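Local coordinates for protein enolase from the environmental genome shotgun sequencing of the Sargasso Sea (PDB 2QGY) that binds a magnesium ion and, as a member of the enolase superfamily, probably acts on a carboxylate substrate that has not been identified, at residues L13-L25 with E366-K380. Residues are numbered along the deposited sequence; the frame is centred on the assembly and turned at random. Where two conformers were deposited one is given.
Sequences LSRLKIWITDNHL and EDILSELSIYSLDEK
Arg-15 lays its guanidinium over the aliphatic chain of Lys-380, with CG of the lysine 4.0 Å from CZ of the arginine, where the C-terminal strand 375-379 joins the edge of the antiparallel sheet of the N-terminal, enolase-type domain. The 178° angle between the two strand directions makes the pairing antiparallel, and with strand 37-43 on the other flank of 13-21 the C-terminal strand is outermost in the sheet within this chain. Leu-16 pairs with Glu-379 through two backbone bonds, N to O and back, and the carboxylate of Glu-379 reaches on to a salt bridge with Arg-72. On the same face, Ile-18 and Leu-377 run side by side, CD1 to CD2 4.0 Å. Trp-19 belongs to the other face. Its chi1 of -65° sets CG anti to the carbonyl carbon, and the indole meets helix 366-371: CG of Leu-369 sits 3.8 Å from the centroid of the five-membered ring, 13° off the normal, a CH-pi contact, while CG of Lys-17 lies over the opposite face. NE1 donates to Ser-370 OG at 3.0 Å within the ring plane, which should limit rotation of the indole. At Ile-20 the register slips by one: its O accepts from Ile-374 N and, weakly, from Tyr-375 N, a classic beta bulge. Thr-21 then touches CD1 of Leu-369 through CG2, its hydroxyl being bonded to the backbone N of Phe-36. Beyond the strand, Leu-372 O is gripped twice, by Asp-22 N at 2.9 Å and by His-24, whose ring also packs a face against CD2 of Leu-372; the imidazole NE2 lies 2.8 Å from that O, with the oxygen in the ring plane.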
ATOM      1  N   LEU A  13       6.251 -19.224 -18.293  1.00 29.83           N
ATOM      2  CA  LEU A  13       5.944 -18.017 -19.047  1.00 28.71           C
ATOM      3  C   LEU A  13       7.139 -17.658 -19.869  1.00 29.08           C
ATOM      4  O   LEU A  13       8.271 -17.828 -19.418  1.00 30.48           O
ATOM      5  CB  LEU A  13       5.591 -16.848 -18.111  1.00 28.61           C
ATOM      6  CG  LEU A  13       4.488 -17.078 -17.080  1.00 26.33           C
ATOM      7  CD1 LEU A  13       4.242 -15.808 -16.280  1.00 27.43           C
ATOM      8  CD2 LEU A  13       3.160 -17.535 -17.752  1.00 27.04           C
ATOM      9  N   SER A  14       6.916 -17.164 -21.079  1.00 28.10           N
ATOM     10  CA  SER A  14       8.051 -16.821 -21.930  1.00 27.54           C
ATOM     11  C   SER A  14       8.256 -15.330 -22.163  1.00 26.48           C
ATOM     12  O   SER A  14       9.404 -14.877 -22.296  1.00 26.26           O
ATOM     13  CB  SER A  14       8.060 -17.609 -23.249  1.00 27.41           C
ATOM     14  OG  SER A  14       6.911 -17.343 -24.027  1.00 31.70           O
ATOM     15  N   ARG A  15       7.165 -14.559 -22.184  1.00 24.81           N
ATOM     16  CA  ARG A  15       7.285 -13.176 -22.592  1.00 23.95           C
ATOM     17  C   ARG A  15       6.358 -12.255 -21.812  1.00 22.30           C
ATOM     18  O   ARG A  15       5.268 -12.658 -21.446  1.00 21.41           O
ATOM     19  CB  ARG A  15       7.008 -13.056 -24.087  1.00 24.62           C
ATOM     20  CG  ARG A  15       7.631 -11.847 -24.740  1.00 31.15           C
ATOM     21  CD  ARG A  15       7.565 -11.972 -26.282  1.00 37.84           C
ATOM     22  NE  ARG A  15       8.433 -13.041 -26.786  1.00 45.03           N
ATOM     23  CZ  ARG A  15       9.564 -12.849 -27.466  1.00 47.62           C
ATOM     24  NH1 ARG A  15       9.976 -11.616 -27.746  1.00 48.80           N
ATOM     25  NH2 ARG A  15      10.285 -13.896 -27.872  1.00 47.51           N
ATOM     26  N   LEU A  16       6.852 -11.042 -21.551  1.00 20.26           N
ATOM     27  CA  LEU A  16       6.039  -9.967 -20.971  1.00 19.53           C
ATOM     28  C   LEU A  16       6.146  -8.736 -21.840  1.00 19.46           C
ATOM     29  O   LEU A  16       7.243  -8.332 -22.216  1.00 19.14           O
ATOM     30  CB  LEU A  16       6.487  -9.647 -19.535  1.00 19.27           C
ATOM     31  CG  LEU A  16       5.836  -8.443 -18.793  1.00 18.92           C
ATOM     32  CD1 LEU A  16       4.375  -8.681 -18.487  1.00 19.06           C
ATOM     33  CD2 LEU A  16       6.610  -8.146 -17.498  1.00 20.61           C
ATOM     34  N   LYS A  17       4.996  -8.122 -22.111  1.00 19.74           N
ATOM     35  CA  LYS A  17       4.950  -6.770 -22.639  1.00 19.45           C
ATOM     36  C   LYS A  17       4.075  -5.900 -21.731  1.00 18.23           C
ATOM     37  O   LYS A  17       3.013  -6.335 -21.265  1.00 17.37           O
ATOM     38  CB  LYS A  17       4.327  -6.798 -24.028  1.00 20.79           C
ATOM     39  CG  LYS A  17       4.340  -5.444 -24.777  1.00 26.56           C
ATOM     40  CD  LYS A  17       5.733  -4.834 -24.935  1.00 33.04           C
ATOM     41  CE  LYS A  17       5.700  -3.493 -25.692  1.00 31.57           C
ATOM     42  NZ  LYS A  17       5.691  -3.708 -27.185  1.00 34.88           N
ATOM     43  N   ILE A  18       4.532  -4.677 -21.525  1.00 16.58           N
ATOM     44  CA  ILE A  18       3.779  -3.684 -20.743  1.00 16.38           C
ATOM     45  C   ILE A  18       3.724  -2.404 -21.565  1.00 16.74           C
ATOM     46  O   ILE A  18       4.753  -1.982 -22.123  1.00 16.64           O
ATOM     47  CB  ILE A  18       4.459  -3.385 -19.378  1.00 16.49           C
ATOM     48  CG1 ILE A  18       4.619  -4.643 -18.550  1.00 15.04           C
ATOM     49  CG2 ILE A  18       3.641  -2.277 -18.567  1.00 15.27           C
ATOM     50  CD1 ILE A  18       5.410  -4.443 -17.227  1.00 17.23           C
ATOM     51  N   TRP A  19       2.541  -1.785 -21.632  1.00 16.30           N
ATOM     52  CA  TRP A  19       2.407  -0.437 -22.180  1.00 16.63           C
ATOM     53  C   TRP A  19       1.885   0.442 -21.076  1.00 16.98           C
ATOM     54  O   TRP A  19       0.996   0.020 -20.331  1.00 16.05           O
ATOM     55  CB  TRP A  19       1.353  -0.398 -23.284  1.00 18.41           C
ATOM     56  CG  TRP A  19       1.649  -1.185 -24.513  1.00 19.87           C
ATOM     57  CD1 TRP A  19       2.137  -0.692 -25.685  1.00 22.30           C
ATOM     58  CD2 TRP A  19       1.406  -2.585 -24.731  1.00 20.94           C
ATOM     59  NE1 TRP A  19       2.248  -1.701 -26.620  1.00 22.09           N
ATOM     60  CE2 TRP A  19       1.808  -2.873 -26.061  1.00 22.00           C
ATOM     61  CE3 TRP A  19       0.890  -3.626 -23.936  1.00 19.92           C
ATOM     62  CZ2 TRP A  19       1.714  -4.154 -26.611  1.00 20.76           C
ATOM     63  CZ3 TRP A  19       0.815  -4.918 -24.483  1.00 21.66           C
ATOM     64  CH2 TRP A  19       1.198  -5.155 -25.815  1.00 21.95           C
ATOM     65  N   ILE A  20       2.434   1.656 -20.969  1.00 15.90           N
ATOM     66  CA  ILE A  20       1.785   2.700 -20.175  1.00 16.78           C
ATOM     67  C   ILE A  20       1.321   3.786 -21.135  1.00 16.68           C
ATOM     68  O   ILE A  20       2.147   4.425 -21.812  1.00 15.30           O
ATOM     69  CB  ILE A  20       2.774   3.305 -19.160  1.00 16.73           C
ATOM     70  CG1 ILE A  20       3.328   2.200 -18.246  1.00 18.02           C
ATOM     71  CG2 ILE A  20       2.118   4.506 -18.416  1.00 16.44           C
ATOM     72  CD1 ILE A  20       4.340   2.723 -17.201  1.00 17.76           C
ATOM     73  N   THR A  21       0.009   3.978 -21.240  1.00 17.59           N
ATOM     74  CA  THR A  21      -0.499   4.944 -22.202  1.00 18.40           C
ATOM     75  C   THR A  21      -0.203   6.386 -21.740  1.00 19.21           C
ATOM     76  O   THR A  21      -0.141   6.670 -20.544  1.00 19.34           O
ATOM     77  CB  THR A  21      -1.999   4.734 -22.545  1.00 18.75           C
ATOM     78  OG1 THR A  21      -2.816   4.882 -21.362  1.00 20.35           O
ATOM     79  CG2 THR A  21      -2.210   3.320 -23.122  1.00 18.66           C
ATOM     80  N   ASP A  22      -0.006   7.294 -22.692  1.00 19.44           N
ATOM     81  CA  ASP A  22       0.106   8.707 -22.344  1.00 20.52           C
ATOM     82  C   ASP A  22      -1.282   9.208 -21.992  1.00 19.87           C
ATOM     83  O   ASP A  22      -2.277   8.561 -22.295  1.00 19.99           O
ATOM     84  CB  ASP A  22       0.636   9.519 -23.531  1.00 20.36           C
ATOM     85  CG  ASP A  22       1.393  10.776 -23.092  1.00 22.43           C
ATOM     86  OD1 ASP A  22       1.364  11.146 -21.889  1.00 23.19           O
ATOM     87  OD2 ASP A  22       2.029  11.377 -23.974  1.00 26.87           O
ATOM     88  N   ASN A  23      -1.364  10.375 -21.359  1.00 19.84           N
ATOM     89  CA  ASN A  23      -2.638  11.033 -21.236  1.00 20.19           C
ATOM     90  C   ASN A  23      -3.070  11.481 -22.623  1.00 20.27           C
ATOM     91  O   ASN A  23      -2.252  11.937 -23.417  1.00 21.15           O
ATOM     92  CB  ASN A  23      -2.528  12.257 -20.312  1.00 19.42           C
ATOM     93  CG  ASN A  23      -1.970  11.899 -18.947  1.00 21.53           C
ATOM     94  OD1 ASN A  23      -0.796  12.150 -18.654  1.00 22.38           O
ATOM     95  ND2 ASN A  23      -2.814  11.315 -18.099  1.00 22.05           N
ATOM     96  N   HIS A  24      -4.348  11.339 -22.894  1.00 20.23           N
ATOM     97  CA  HIS A  24      -4.944  11.743 -24.162  1.00 22.05           C
ATOM     98  C   HIS A  24      -6.246  12.480 -23.854  1.00 21.66           C
ATOM     99  O   HIS A  24      -6.697  12.462 -22.708  1.00 22.37           O
ATOM    100  CB  HIS A  24      -5.125  10.507 -25.054  1.00 22.55           C
ATOM    101  CG  HIS A  24      -3.817   9.902 -25.504  1.00 26.40           C
ATOM    102  ND1 HIS A  24      -3.014  10.493 -26.461  1.00 29.47           N
ATOM    103  CD2 HIS A  24      -3.177   8.760 -25.134  1.00 27.81           C
ATOM    104  CE1 HIS A  24      -1.941   9.746 -26.661  1.00 26.84           C
ATOM    105  NE2 HIS A  24      -2.016   8.691 -25.865  1.00 29.97           N
ATOM    106  N   LEU A  25      -6.840  13.157 -24.825  1.00 20.20           N
ATOM    107  CA  LEU A  25      -8.149  13.766 -24.574  1.00 20.58           C
ATOM    108  C   LEU A  25      -9.177  12.650 -24.677  1.00 20.48           C
ATOM    109  O   LEU A  25      -9.089  11.808 -25.565  1.00 19.95           O
ATOM    110  CB  LEU A  25      -8.471  14.875 -25.578  1.00 20.24           C
ATOM    111  CG  LEU A  25      -7.709  16.173 -25.369  1.00 21.19           C
ATOM    112  CD1 LEU A  25      -8.094  17.143 -26.486  1.00 18.19           C
ATOM    113  CD2 LEU A  25      -8.075  16.765 -24.004  1.00 21.02           C
ATOM    114  N   GLU A 366      -1.901  -3.864 -31.283  1.00 23.88           N
ATOM    115  CA  GLU A 366      -0.755  -3.476 -30.466  1.00 24.02           C
ATOM    116  C   GLU A 366       0.013  -2.296 -31.041  1.00 24.52           C
ATOM    117  O   GLU A 366       0.618  -1.534 -30.295  1.00 25.05           O
ATOM    118  CB  GLU A 366       0.189  -4.653 -30.259  1.00 23.82           C
ATOM    119  CG  GLU A 366      -0.399  -5.712 -29.369  1.00 24.24           C
ATOM    120  CD  GLU A 366       0.437  -6.971 -29.265  1.00 25.56           C
ATOM    121  OE1 GLU A 366       1.688  -6.896 -29.240  1.00 29.05           O
ATOM    122  OE2 GLU A 366      -0.182  -8.040 -29.184  1.00 25.59           O
ATOM    123  N   ASP A 367      -0.007  -2.136 -32.361  1.00 25.18           N
ATOM    124  CA  ASP A 367       0.726  -1.008 -32.944  1.00 26.09           C
ATOM    125  C   ASP A 367       0.048   0.309 -32.597  1.00 24.30           C
ATOM    126  O   ASP A 367       0.733   1.295 -32.322  1.00 24.67           O
ATOM    127  CB  ASP A 367       1.005  -1.200 -34.443  1.00 27.04           C
ATOM    128  CG  ASP A 367       2.075  -2.283 -34.712  1.00 32.64           C
ATOM    129  OD1 ASP A 367       2.815  -2.695 -33.766  1.00 35.11           O
ATOM    130  OD2 ASP A 367       2.183  -2.720 -35.891  1.00 38.80           O
ATOM    131  N   ILE A 368      -1.284   0.304 -32.525  1.00 23.54           N
ATOM    132  CA  ILE A 368      -2.031   1.491 -32.092  1.00 22.85           C
ATOM    133  C   ILE A 368      -1.819   1.775 -30.596  1.00 21.90           C
ATOM    134  O   ILE A 368      -1.590   2.925 -30.190  1.00 20.79           O
ATOM    135  CB  ILE A 368      -3.548   1.423 -32.448  1.00 22.84           C
ATOM    136  CG1 ILE A 368      -3.703   1.298 -33.972  1.00 24.44           C
ATOM    137  CG2 ILE A 368      -4.278   2.674 -31.900  1.00 22.72           C
ATOM    138  CD1 ILE A 368      -5.119   1.225 -34.505  1.00 25.99           C
ATOM    139  N   LEU A 369      -1.890   0.721 -29.789  1.00 20.66           N
ATOM    140  CA  LEU A 369      -1.606   0.844 -28.362  1.00 20.26           C
ATOM    141  C   LEU A 369      -0.207   1.404 -28.125  1.00 19.95           C
ATOM    142  O   LEU A 369      -0.029   2.326 -27.321  1.00 19.21           O
ATOM    143  CB  LEU A 369      -1.819  -0.485 -27.637  1.00 19.60           C
ATOM    144  CG  LEU A 369      -1.628  -0.461 -26.115  1.00 20.07           C
ATOM    145  CD1 LEU A 369      -2.511   0.617 -25.457  1.00 16.54           C
ATOM    146  CD2 LEU A 369      -1.960  -1.850 -25.567  1.00 18.97           C
ATOM    147  N   SER A 370       0.778   0.902 -28.872  1.00 20.47           N
ATOM    148  CA  SER A 370       2.130   1.448 -28.774  1.00 21.47           C
ATOM    149  C   SER A 370       2.166   2.935 -29.130  1.00 21.30           C
ATOM    150  O   SER A 370       2.876   3.707 -28.475  1.00 20.89           O
ATOM    151  CB  SER A 370       3.113   0.668 -29.683  1.00 21.91           C
ATOM    152  OG  SER A 370       3.269  -0.687 -29.263  1.00 24.97           O
ATOM    153  N   GLU A 371       1.424   3.336 -30.166  1.00 22.17           N
ATOM    154  CA  GLU A 371       1.480   4.712 -30.648  1.00 23.76           C
ATOM    155  C   GLU A 371       0.964   5.637 -29.566  1.00 22.25           C
ATOM    156  O   GLU A 371       1.425   6.763 -29.431  1.00 22.76           O
ATOM    157  CB  GLU A 371       0.609   4.870 -31.887  1.00 23.80           C
ATOM    158  CG  GLU A 371       0.771   6.194 -32.631  1.00 29.06           C
ATOM    159  CD  GLU A 371      -0.018   6.207 -33.955  1.00 30.05           C
ATOM    160  OE1 GLU A 371      -0.544   5.125 -34.373  1.00 37.51           O
ATOM    161  OE2 GLU A 371      -0.111   7.305 -34.567  1.00 38.47           O
ATOM    162  N   LEU A 372       0.002   5.129 -28.803  1.00 21.08           N
ATOM    163  CA  LEU A 372      -0.654   5.880 -27.733  1.00 21.07           C
ATOM    164  C   LEU A 372       0.131   5.851 -26.428  1.00 20.73           C
ATOM    165  O   LEU A 372      -0.301   6.464 -25.444  1.00 22.00           O
ATOM    166  CB  LEU A 372      -2.050   5.289 -27.498  1.00 19.86           C
ATOM    167  CG  LEU A 372      -3.075   5.412 -28.625  1.00 20.39           C
ATOM    168  CD1 LEU A 372      -4.315   4.577 -28.315  1.00 18.82           C
ATOM    169  CD2 LEU A 372      -3.467   6.879 -28.877  1.00 20.84           C
ATOM    170  N   SER A 373       1.270   5.151 -26.415  1.00 20.83           N
ATOM    171  CA  SER A 373       2.021   4.927 -25.176  1.00 20.42           C
ATOM    172  C   SER A 373       3.227   5.828 -25.014  1.00 22.16           C
ATOM    173  O   SER A 373       3.902   6.181 -26.001  1.00 21.50           O
ATOM    174  CB  SER A 373       2.426   3.448 -25.063  1.00 20.59           C
ATOM    175  OG  SER A 373       1.241   2.654 -24.962  1.00 19.38           O
ATOM    176  N   ILE A 374       3.460   6.212 -23.759  1.00 22.21           N
ATOM    177  CA  ILE A 374       4.580   7.037 -23.328  1.00 24.17           C
ATOM    178  C   ILE A 374       5.750   6.136 -22.888  1.00 25.00           C
ATOM    179  O   ILE A 374       6.913   6.548 -22.917  1.00 23.90           O
ATOM    180  CB  ILE A 374       4.129   8.022 -22.177  1.00 23.76           C
ATOM    181  CG1 ILE A 374       5.181   9.109 -21.894  1.00 27.59           C
ATOM    182  CG2 ILE A 374       3.774   7.303 -20.893  1.00 25.44           C
ATOM    183  CD1 ILE A 374       5.364  10.055 -23.065  1.00 30.78           C
ATOM    184  N   TYR A 375       5.443   4.896 -22.500  1.00 25.77           N
ATOM    185  CA  TYR A 375       6.455   3.961 -22.009  0.50 27.04           C
ATOM    186  C   TYR A 375       6.040   2.545 -22.349  1.00 27.44           C
ATOM    187  O   TYR A 375       4.850   2.230 -22.441  1.00 26.00           O
ATOM    188  CB  TYR A 375       6.678   4.109 -20.492  0.50 28.23           C
ATOM    189  CG  TYR A 375       7.111   5.497 -20.063  0.50 29.79           C
ATOM    190  CD1 TYR A 375       8.240   6.109 -20.630  0.50 30.51           C
ATOM    191  CD2 TYR A 375       6.393   6.209 -19.096  0.50 31.12           C
ATOM    192  CE1 TYR A 375       8.628   7.394 -20.263  0.50 30.76           C
ATOM    193  CE2 TYR A 375       6.781   7.497 -18.718  0.50 31.61           C
ATOM    194  CZ  TYR A 375       7.896   8.077 -19.307  0.50 30.52           C
ATOM    195  OH  TYR A 375       8.285   9.345 -18.936  0.50 32.43           O
ATOM    196  N   SER A 376       7.024   1.691 -22.574  1.00 28.14           N
ATOM    197  CA  SER A 376       6.725   0.297 -22.834  1.00 30.24           C
ATOM    198  C   SER A 376       7.918  -0.587 -22.456  1.00 31.79           C
ATOM    199  O   SER A 376       9.067  -0.130 -22.382  1.00 30.75           O
ATOM    200  CB  SER A 376       6.251   0.064 -24.280  1.00 30.62           C
ATOM    201  OG  SER A 376       7.291   0.269 -25.223  1.00 32.27           O
ATOM    202  N   LEU A 377       7.626  -1.837 -22.164  1.00 33.09           N
ATOM    203  CA  LEU A 377       8.635  -2.756 -21.696  1.00 36.18           C
ATOM    204  C   LEU A 377       8.372  -4.041 -22.433  1.00 37.23           C
ATOM    205  O   LEU A 377       7.217  -4.422 -22.607  1.00 36.21           O
ATOM    206  CB  LEU A 377       8.441  -2.946 -20.193  1.00 36.20           C
ATOM    207  CG  LEU A 377       9.515  -3.281 -19.177  1.00 38.41           C
ATOM    208  CD1 LEU A 377      10.903  -2.706 -19.541  1.00 40.89           C
ATOM    209  CD2 LEU A 377       9.013  -2.742 -17.807  1.00 37.90           C
ATOM    210  N   ASP A 378       9.443  -4.681 -22.909  1.00 39.08           N
ATOM    211  CA  ASP A 378       9.362  -5.990 -23.557  1.00 41.44           C
ATOM    212  C   ASP A 378      10.448  -6.886 -22.959  1.00 42.57           C
ATOM    213  O   ASP A 378      11.659  -6.605 -23.081  1.00 42.52           O
ATOM    214  CB  ASP A 378       9.505  -5.871 -25.078  1.00 42.08           C
ATOM    215  CG  ASP A 378       9.096  -7.148 -25.824  1.00 45.18           C
ATOM    216  OD1 ASP A 378       8.986  -8.233 -25.194  1.00 47.23           O
ATOM    217  OD2 ASP A 378       8.881  -7.064 -27.062  1.00 48.44           O
ATOM    218  N   GLU A 379       9.993  -7.965 -22.325  1.00 43.14           N
ATOM    219  CA  GLU A 379      10.810  -8.795 -21.456  1.00 43.91           C
ATOM    220  C   GLU A 379      10.657 -10.271 -21.838  1.00 44.29           C
ATOM    221  O   GLU A 379       9.549 -10.736 -22.101  1.00 43.71           O
ATOM    222  CB  GLU A 379      10.354  -8.560 -20.014  1.00 44.24           C
ATOM    223  CG  GLU A 379      11.055  -9.373 -18.937  1.00 44.97           C
ATOM    224  CD  GLU A 379      12.413  -8.808 -18.548  1.00 46.54           C
ATOM    225  OE1 GLU A 379      12.698  -7.621 -18.841  1.00 46.80           O
ATOM    226  OE2 GLU A 379      13.200  -9.571 -17.946  1.00 47.07           O
ATOM    227  N   LYS A 380      11.776 -10.990 -21.890  1.00 44.83           N
ATOM    228  CA  LYS A 380      11.766 -12.429 -22.150  1.00 45.53           C
ATOM    229  C   LYS A 380      12.121 -13.186 -20.876  1.00 45.71           C
ATOM    230  O   LYS A 380      11.833 -14.381 -20.748  1.00 45.87           O
ATOM    231  CB  LYS A 380      12.764 -12.794 -23.249  1.00 45.96           C
ATOM    232  CG  LYS A 380      12.343 -12.441 -24.649  1.00 47.49           C
ATOM    233  CD  LYS A 380      13.576 -12.325 -25.525  1.00 49.89           C
ATOM    234  CE  LYS A 380      13.328 -11.429 -26.732  1.00 51.53           C
ATOM    235  NZ  LYS A 380      14.572 -10.694 -27.101  1.00 51.33           N
TER